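Local coordinates for d-3-phosphoglycerate dehydrogenase oxidoreductase protein (Ralstonia solanacearum, PDB 3GG9) that probably oxidises D-3-phosphoglycerate with NAD as cofactor, as a member of the D-isomer specific 2-hydroxyacid dehydrogenase family, at residues Ser2-Tyr11 and Asp48-Thr59; Leu72-Arg83 and Cys94-Lys105. All coordinates share one frame; numbering follows the deposited sequence. Where two conformers were deposited one is given.

Contact 1. Residues Ser2-Tyr11 and Asp48-Thr59; sequences SLKIAVLDDY and DVEALVLIRERT. Unlike the reference sequence in segment 2-11: Leu3 (reference Met). Unlike the reference sequence in segment 48-59: Leu52 (reference Ile).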
# COMPACT_ATOMS: atom_id res chain seq x y z
N SER A 2 5.09 43.89 8.37
CA SER A 2 3.96 43.24 7.68
C SER A 2 4.23 43.09 6.18
O SER A 2 4.16 44.06 5.43
CB SER A 2 2.68 44.03 7.94
OG SER A 2 1.58 43.45 7.27
N LEU A 3 4.54 41.87 5.76
CA LEU A 3 4.90 41.55 4.39
C LEU A 3 3.73 41.00 3.59
O LEU A 3 2.78 40.43 4.15
CB LEU A 3 6.06 40.52 4.35
CG LEU A 3 7.39 40.84 5.05
CD1 LEU A 3 8.34 39.66 4.99
CD2 LEU A 3 8.08 42.05 4.45
N LYS A 4 3.81 41.19 2.28
CA LYS A 4 2.95 40.51 1.33
C LYS A 4 3.67 39.19 1.03
O LYS A 4 4.81 39.18 0.52
CB LYS A 4 2.83 41.38 0.08
CG LYS A 4 1.46 41.41 -0.57
CD LYS A 4 1.40 40.52 -1.80
CE LYS A 4 0.05 40.61 -2.49
NZ LYS A 4 -0.14 39.48 -3.44
N ILE A 5 3.03 38.07 1.39
CA ILE A 5 3.62 36.73 1.28
C ILE A 5 2.81 35.88 0.31
O ILE A 5 1.58 35.92 0.32
CB ILE A 5 3.72 36.04 2.66
CG1 ILE A 5 4.65 36.83 3.57
CG2 ILE A 5 4.16 34.55 2.55
CD1 ILE A 5 4.67 36.37 5.01
N ALA A 6 3.51 35.15 -0.56
CA ALA A 6 2.86 34.17 -1.42
C ALA A 6 3.47 32.78 -1.23
O ALA A 6 4.68 32.64 -1.10
CB ALA A 6 2.94 34.58 -2.87
N VAL A 7 2.58 31.78 -1.19
CA VAL A 7 2.96 30.38 -1.18
C VAL A 7 2.51 29.79 -2.51
O VAL A 7 1.33 29.88 -2.87
CB VAL A 7 2.25 29.58 -0.05
CG1 VAL A 7 2.79 28.15 -0.02
CG2 VAL A 7 2.40 30.25 1.33
N LEU A 8 3.44 29.18 -3.23
CA LEU A 8 3.16 28.65 -4.56
C LEU A 8 2.84 27.15 -4.54
O LEU A 8 3.26 26.44 -3.63
CB LEU A 8 4.40 28.88 -5.43
CG LEU A 8 4.79 30.33 -5.73
CD1 LEU A 8 5.93 30.34 -6.72
CD2 LEU A 8 3.58 31.10 -6.31
N ASP A 9 2.11 26.69 -5.56
CA ASP A 9 1.98 25.26 -5.93
C ASP A 9 1.36 24.33 -4.88
O ASP A 9 1.80 23.20 -4.72
CB ASP A 9 3.34 24.68 -6.35
CG ASP A 9 4.09 25.56 -7.31
OD1 ASP A 9 3.52 25.94 -8.34
OD2 ASP A 9 5.28 25.86 -7.04
N ASP A 10 0.35 24.81 -4.17
CA ASP A 10 -0.30 24.02 -3.11
C ASP A 10 -1.62 23.43 -3.63
O ASP A 10 -2.70 23.98 -3.39
CB ASP A 10 -0.52 24.89 -1.87
CG ASP A 10 -1.24 24.16 -0.74
OD1 ASP A 10 -1.26 22.91 -0.69
OD2 ASP A 10 -1.82 24.88 0.11
N TYR A 11 -1.51 22.29 -4.32
CA TYR A 11 -2.60 21.78 -5.17
C TYR A 11 -3.87 21.46 -4.39
O TYR A 11 -4.96 21.71 -4.87
CB TYR A 11 -2.16 20.57 -6.03
CG TYR A 11 -0.88 20.84 -6.79
CD1 TYR A 11 -0.89 21.55 -7.97
CD2 TYR A 11 0.35 20.38 -6.31
CE1 TYR A 11 0.28 21.82 -8.65
CE2 TYR A 11 1.53 20.64 -6.97
CZ TYR A 11 1.48 21.36 -8.16
OH TYR A 11 2.65 21.64 -8.82
N ASP A 48 3.62 41.74 -6.51
CA ASP A 48 3.66 42.55 -5.29
C ASP A 48 4.27 41.87 -4.08
O ASP A 48 4.34 42.48 -3.01
CB ASP A 48 2.25 43.02 -4.92
CG ASP A 48 1.60 43.87 -6.00
OD1 ASP A 48 2.30 44.73 -6.60
OD2 ASP A 48 0.39 43.68 -6.25
N VAL A 49 4.70 40.62 -4.20
CA VAL A 49 5.11 39.91 -2.98
C VAL A 49 6.53 40.22 -2.57
O VAL A 49 7.42 40.32 -3.40
CB VAL A 49 4.79 38.36 -2.99
CG1 VAL A 49 3.76 38.01 -4.05
CG2 VAL A 49 6.04 37.49 -3.11
N GLU A 50 6.72 40.39 -1.28
CA GLU A 50 8.03 40.63 -0.73
C GLU A 50 8.64 39.33 -0.24
O GLU A 50 9.87 39.21 -0.16
CB GLU A 50 7.93 41.64 0.41
CG GLU A 50 7.19 42.93 0.02
CD GLU A 50 6.59 43.62 1.22
OE1 GLU A 50 7.35 44.26 1.98
OE2 GLU A 50 5.36 43.53 1.41
N ALA A 51 7.80 38.36 0.11
CA ALA A 51 8.29 37.05 0.58
C ALA A 51 7.60 35.90 -0.12
O ALA A 51 6.38 35.84 -0.20
CB ALA A 51 8.18 36.91 2.10
N LEU A 52 8.41 34.97 -0.62
CA LEU A 52 7.88 33.87 -1.41
C LEU A 52 8.22 32.60 -0.67
O LEU A 52 9.37 32.37 -0.32
CB LEU A 52 8.54 33.88 -2.79
CG LEU A 52 7.89 33.26 -4.01
CD1 LEU A 52 6.43 33.67 -4.18
CD2 LEU A 52 8.70 33.66 -5.21
N VAL A 53 7.20 31.78 -0.40
CA VAL A 53 7.41 30.45 0.15
C VAL A 53 7.28 29.41 -0.96
O VAL A 53 6.25 29.33 -1.65
CB VAL A 53 6.45 30.13 1.31
CG1 VAL A 53 6.71 28.70 1.87
CG2 VAL A 53 6.60 31.18 2.42
N LEU A 54 8.35 28.63 -1.13
CA LEU A 54 8.39 27.57 -2.14
C LEU A 54 8.20 26.21 -1.49
O LEU A 54 8.76 25.93 -0.42
CB LEU A 54 9.72 27.60 -2.90
CG LEU A 54 10.08 28.86 -3.71
CD1 LEU A 54 11.41 28.67 -4.44
CD2 LEU A 54 8.98 29.19 -4.72
N ILE A 55 7.41 25.37 -2.15
CA ILE A 55 7.18 23.99 -1.75
C ILE A 55 8.14 23.09 -2.50
O ILE A 55 7.96 22.81 -3.69
CB ILE A 55 5.71 23.54 -1.97
CG1 ILE A 55 4.74 24.54 -1.32
CG2 ILE A 55 5.49 22.09 -1.47
CD1 ILE A 55 3.27 24.15 -1.41
N ARG A 56 9.18 22.68 -1.79
CA ARG A 56 10.22 21.82 -2.34
C ARG A 56 10.73 22.31 -3.70
O ARG A 56 11.07 23.48 -3.84
CB ARG A 56 9.76 20.36 -2.33
CG ARG A 56 9.57 19.83 -0.90
CD ARG A 56 10.84 20.00 -0.07
NE ARG A 56 12.02 19.44 -0.72
CZ ARG A 56 13.14 20.10 -0.99
NH1 ARG A 56 14.14 19.48 -1.60
NH2 ARG A 56 13.28 21.37 -0.65
N GLU A 57 10.76 21.45 -4.70
CA GLU A 57 11.23 21.87 -6.03
C GLU A 57 10.13 22.12 -7.05
O GLU A 57 10.38 22.05 -8.26
CB GLU A 57 12.24 20.85 -6.58
CG GLU A 57 13.44 20.58 -5.67
CD GLU A 57 14.76 20.54 -6.44
OE1 GLU A 57 15.83 20.79 -5.82
OE2 GLU A 57 14.75 20.28 -7.66
N ARG A 58 8.92 22.43 -6.59
CA ARG A 58 7.78 22.58 -7.50
C ARG A 58 7.89 23.76 -8.50
O ARG A 58 7.34 23.69 -9.61
CB ARG A 58 6.46 22.64 -6.72
CG ARG A 58 6.12 21.35 -5.95
CD ARG A 58 4.76 21.42 -5.28
NE ARG A 58 4.57 20.26 -4.41
CZ ARG A 58 3.62 20.11 -3.48
NH1 ARG A 58 2.70 21.02 -3.24
NH2 ARG A 58 3.61 19.01 -2.77
N THR A 59 8.57 24.82 -8.08
CA THR A 59 8.82 26.01 -8.92
C THR A 59 10.31 26.30 -8.94
O THR A 59 10.97 26.28 -7.89
CB THR A 59 8.01 27.25 -8.43
OG1 THR A 59 6.63 27.07 -8.74
CG2 THR A 59 8.47 28.55 -9.11
O HOH W 1 7.00 26.00 -4.86
O HOH W 2 0.26 20.71 -1.41
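Ala6 and Val53 sit at the tight middle of this contact, where strands 4-7 and 51-54, neighbours inside a five-stranded parallel sheet, run with their axes 4.7 Å apart. Ala6 uses both of its backbone groups: its N donates to Ala51 O, and its O takes Val53 N at 2.8 Å in a nearly straight bond. On one face of the sheet the methyl of Ala6 touches both Val49 CG1, at 3.7 Å, and Leu52 CD1, and farther along Leu8 CD1 lies beside Leu54 CD2. On the other face Ile5 CG1 covers the methyl of Ala51, while Val7 and Val53 point the same way, side by side.

The end at Lys4, Asp48 and Glu50 is the solvent side. Lys4 O is shared by Glu50 N and Ala51 N, and Glu50, extended beyond CG, brings OE2 to Lys4 N at 2.9 Å, the donor standing above the carboxylate plane. The bent Lys4 chain lays its methylenes along the backbone carbonyl of Asp48, with NZ 5.1 Å from Asp48 OD2, too far for a salt bridge.

Past the strands the contact becomes polar but stays largely buried. Thr59 OG1 donates to Asp9 OD2, modelled at a doubtfully short 2.5 Å, and one water joins that oxygen to Ile55 N. Arg58 sends NH1 to Asp9 O at 2.8 Å, with Ile55 CG2 over one guanidinium face; Tyr309 takes NH2. The ring of Tyr11 meets Trp138 of the second subunit edge-to-face. Donation to OD2 by both Thr59 and the water would be consistent with a charged carboxylate on Asp9.

Contact 2. Residues Leu72-Arg83 and Cys94-Lys105; sequences LKIISQTGRVSR and CTDKGVVVLEGK. With SO4 (sulfate ion), chain E.
Glu103, Ile75 and Leu102 lose the most surface in this contact, and each works differently. Glu103 stretches out from strand 100-102, its CG anti to the backbone N (chi1 178°), which carries the carboxylate across to the chain beyond strand 74-77. There OE1 accepts Val81 N at 2.9 Å and OE2 forms a salt bridge with Arg83 NH2 at 3.0 Å. Both donors come from above the carboxylate plane, although OE2 lies in the plane of the guanidinium; the poor order of Arg83 suggests a mobile partner.

Ile75 puts CD1 against Cys94 SG in helix 91-97 and Val99 CG1 just after it, both at 3.8 Å. Its backbone O receives Leu102 N at 2.7 Å. On the opposite face Leu102 leans CD1 on Ile74 CG2, 3.7 Å away. Beyond the strands Gly104 N bonds to Gly79 O, and Arg80 N donates at 2.7 Å to O2 of a sulfate, probably from the crystallisation liquor, which Arg224 and Tyr312 also bind.

The two strands and helix 91-97 form a right-handed beta-alpha-beta unit: Ile75 and Val101 face that helix, whereas Ile74 and Leu102 pack on helix 306-324, and strand 51-54 flanks strand 74-77.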
# COMPACT_ATOMS: atom_id res chain seq x y z
N LEU A 72 10.70 41.67 -4.43
CA LEU A 72 11.06 40.44 -3.71
C LEU A 72 12.27 40.63 -2.82
O LEU A 72 13.32 41.08 -3.28
CB LEU A 72 11.33 39.29 -4.68
CG LEU A 72 11.63 37.93 -4.02
CD1 LEU A 72 10.42 37.45 -3.19
CD2 LEU A 72 12.01 36.88 -5.04
N LYS A 73 12.11 40.27 -1.54
CA LYS A 73 13.19 40.39 -0.56
C LYS A 73 13.65 39.05 0.01
O LYS A 73 14.82 38.88 0.35
CB LYS A 73 12.75 41.30 0.59
CG LYS A 73 12.48 42.75 0.16
CD LYS A 73 12.23 43.65 1.36
CE LYS A 73 10.75 43.78 1.67
NZ LYS A 73 10.44 45.17 2.12
N ILE A 74 12.71 38.11 0.12
CA ILE A 74 12.94 36.81 0.76
C ILE A 74 12.35 35.67 -0.08
O ILE A 74 11.21 35.75 -0.55
CB ILE A 74 12.27 36.78 2.17
CG1 ILE A 74 12.97 37.76 3.12
CG2 ILE A 74 12.28 35.37 2.76
CD1 ILE A 74 12.10 38.22 4.32
N ILE A 75 13.13 34.62 -0.27
CA ILE A 75 12.60 33.32 -0.68
C ILE A 75 12.82 32.38 0.49
O ILE A 75 13.95 32.22 0.97
CB ILE A 75 13.29 32.78 -1.94
CG1 ILE A 75 12.99 33.69 -3.13
CG2 ILE A 75 12.81 31.34 -2.26
CD1 ILE A 75 14.01 33.55 -4.25
N SER A 76 11.72 31.79 0.98
CA SER A 76 11.81 30.82 2.06
C SER A 76 11.49 29.42 1.54
O SER A 76 10.37 29.15 1.12
CB SER A 76 10.88 31.19 3.23
OG SER A 76 11.25 30.41 4.36
N GLN A 77 12.50 28.56 1.58
CA GLN A 77 12.45 27.21 1.04
C GLN A 77 12.04 26.22 2.10
O GLN A 77 12.66 26.16 3.18
CB GLN A 77 13.84 26.82 0.53
CG GLN A 77 13.90 25.48 -0.16
CD GLN A 77 12.94 25.43 -1.31
OE1 GLN A 77 13.00 26.24 -2.22
NE2 GLN A 77 12.01 24.50 -1.25
N THR A 78 11.00 25.44 1.79
CA THR A 78 10.63 24.28 2.60
C THR A 78 11.67 23.19 2.30
O THR A 78 11.95 22.91 1.14
CB THR A 78 9.18 23.77 2.30
OG1 THR A 78 9.02 23.53 0.90
CG2 THR A 78 8.11 24.76 2.80
N GLY A 79 12.27 22.63 3.34
CA GLY A 79 13.35 21.66 3.16
C GLY A 79 14.66 22.30 2.73
O GLY A 79 14.83 23.52 2.81
N ARG A 80 15.59 21.46 2.26
CA ARG A 80 16.96 21.88 1.95
C ARG A 80 17.10 22.71 0.66
O ARG A 80 16.32 22.57 -0.29
CB ARG A 80 17.89 20.66 1.90
CG ARG A 80 17.74 19.78 0.64
CD ARG A 80 18.23 18.34 0.87
NE ARG A 80 19.65 18.16 0.55
CZ ARG A 80 20.14 17.90 -0.67
NH1 ARG A 80 21.44 17.75 -0.84
NH2 ARG A 80 19.32 17.80 -1.72
N VAL A 81 18.11 23.58 0.64
CA VAL A 81 18.48 24.33 -0.56
C VAL A 81 19.77 23.71 -1.11
O VAL A 81 20.79 23.66 -0.41
CB VAL A 81 18.72 25.84 -0.26
CG1 VAL A 81 19.01 26.60 -1.55
CG2 VAL A 81 17.53 26.45 0.45
N SER A 82 19.71 23.24 -2.35
CA SER A 82 20.88 22.63 -2.99
C SER A 82 21.87 23.69 -3.47
O SER A 82 21.50 24.64 -4.17
CB SER A 82 20.47 21.72 -4.15
OG SER A 82 19.91 22.46 -5.22
N ARG A 83 23.13 23.52 -3.07
CA ARG A 83 24.20 24.45 -3.42
C ARG A 83 24.82 24.15 -4.79
O ARG A 83 25.55 24.98 -5.35
CB ARG A 83 25.29 24.44 -2.33
CG ARG A 83 24.80 24.73 -0.91
CD ARG A 83 24.07 26.07 -0.83
NE ARG A 83 24.24 26.73 0.47
CZ ARG A 83 23.46 26.52 1.53
NH1 ARG A 83 23.70 27.17 2.66
NH2 ARG A 83 22.44 25.66 1.47
N CYS A 94 20.10 35.47 -6.99
CA CYS A 94 19.45 35.95 -5.76
C CYS A 94 20.38 36.88 -5.00
O CYS A 94 19.97 37.97 -4.59
CB CYS A 94 19.03 34.78 -4.86
SG CYS A 94 17.58 33.87 -5.45
N THR A 95 21.62 36.45 -4.82
CA THR A 95 22.65 37.23 -4.15
C THR A 95 22.89 38.57 -4.86
O THR A 95 23.06 39.59 -4.19
CB THR A 95 23.96 36.42 -4.03
OG1 THR A 95 23.70 35.21 -3.30
CG2 THR A 95 25.03 37.20 -3.30
N ASP A 96 22.84 38.57 -6.20
CA ASP A 96 22.95 39.78 -7.03
C ASP A 96 21.84 40.80 -6.77
O ASP A 96 22.08 42.01 -6.78
CB ASP A 96 22.96 39.43 -8.53
CG ASP A 96 24.28 38.84 -9.00
OD1 ASP A 96 25.27 38.89 -8.23
OD2 ASP A 96 24.33 38.31 -10.13
N LYS A 97 20.62 40.30 -6.55
CA LYS A 97 19.47 41.17 -6.28
C LYS A 97 19.35 41.50 -4.79
O LYS A 97 18.48 42.28 -4.40
CB LYS A 97 18.17 40.53 -6.78
CG LYS A 97 18.16 40.14 -8.26
CD LYS A 97 17.83 41.32 -9.18
CE LYS A 97 17.55 40.84 -10.60
NZ LYS A 97 18.71 40.12 -11.22
N GLY A 98 20.21 40.91 -3.96
CA GLY A 98 20.07 41.05 -2.51
C GLY A 98 18.80 40.39 -2.00
O GLY A 98 18.16 40.89 -1.07
N VAL A 99 18.41 39.28 -2.63
CA VAL A 99 17.28 38.45 -2.20
C VAL A 99 17.84 37.31 -1.35
O VAL A 99 18.64 36.51 -1.85
CB VAL A 99 16.51 37.88 -3.42
CG1 VAL A 99 15.46 36.84 -2.98
CG2 VAL A 99 15.83 39.02 -4.17
N VAL A 100 17.45 37.26 -0.07
CA VAL A 100 17.94 36.18 0.79
C VAL A 100 17.14 34.90 0.60
O VAL A 100 15.91 34.93 0.49
CB VAL A 100 18.05 36.56 2.31
CG1 VAL A 100 19.12 37.61 2.51
CG2 VAL A 100 16.72 37.01 2.89
N VAL A 101 17.85 33.78 0.52
CA VAL A 101 17.22 32.48 0.41
C VAL A 101 17.32 31.80 1.76
O VAL A 101 18.42 31.60 2.29
CB VAL A 101 17.82 31.63 -0.72
CG1 VAL A 101 17.24 30.21 -0.70
CG2 VAL A 101 17.56 32.30 -2.08
N LEU A 102 16.17 31.46 2.33
CA LEU A 102 16.13 30.85 3.66
C LEU A 102 15.99 29.34 3.51
O LEU A 102 15.22 28.87 2.67
CB LEU A 102 14.98 31.43 4.49
CG LEU A 102 14.86 32.96 4.50
CD1 LEU A 102 13.84 33.41 5.51
CD2 LEU A 102 16.18 33.65 4.77
N GLU A 103 16.75 28.60 4.29
CA GLU A 103 16.82 27.15 4.15
C GLU A 103 16.08 26.50 5.29
O GLU A 103 16.28 26.86 6.46
CB GLU A 103 18.28 26.67 4.12
CG GLU A 103 18.44 25.15 4.02
CD GLU A 103 19.83 24.71 3.60
OE1 GLU A 103 19.93 23.72 2.83
OE2 GLU A 103 20.81 25.36 4.03
N GLY A 104 15.21 25.56 4.95
CA GLY A 104 14.51 24.80 5.95
C GLY A 104 15.23 23.52 6.32
O GLY A 104 16.40 23.33 5.98
N LYS A 105 14.52 22.66 7.03
CA LYS A 105 15.00 21.31 7.30
C LYS A 105 13.98 20.30 6.76
O LYS A 105 12.79 20.59 6.63
CB LYS A 105 15.25 21.09 8.79
CG LYS A 105 16.39 21.95 9.35
CD LYS A 105 17.46 21.10 10.05
CE LYS A 105 18.78 21.87 10.19
NZ LYS A 105 19.82 21.08 10.91
S SO4 E . 14.24 17.68 1.83
O1 SO4 E . 12.87 18.10 1.58
O2 SO4 E . 15.01 18.79 2.35
O3 SO4 E . 14.23 16.60 2.82
O4 SO4 E . 14.80 17.20 0.57
O HOH W 3 11.48 23.33 6.06

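Contact 1 and contact 2 are neighbouring parts of one five-stranded parallel sheet, ordered 28-31, 4-7, 51-54, 74-77, 100-102, with their centres 11 Å apart. They come in series along the chain, contact 1 being complete before Leu72. Strands 51-54 and 74-77 join them: Ser76 N lies 2.7 Å from Leu52 O, a probable hydrogen bond, and Arg56 NH2, in one of its two conformers, lies equally close to Thr78 O. Helix 306-324, from late in the chain, packs against both. Together they build most of the sheet in a domain separate from the seven-stranded sheet, whose Rossmann-type glycine pattern is consistent with NAD binding, as in the two-domain enzymes of this family.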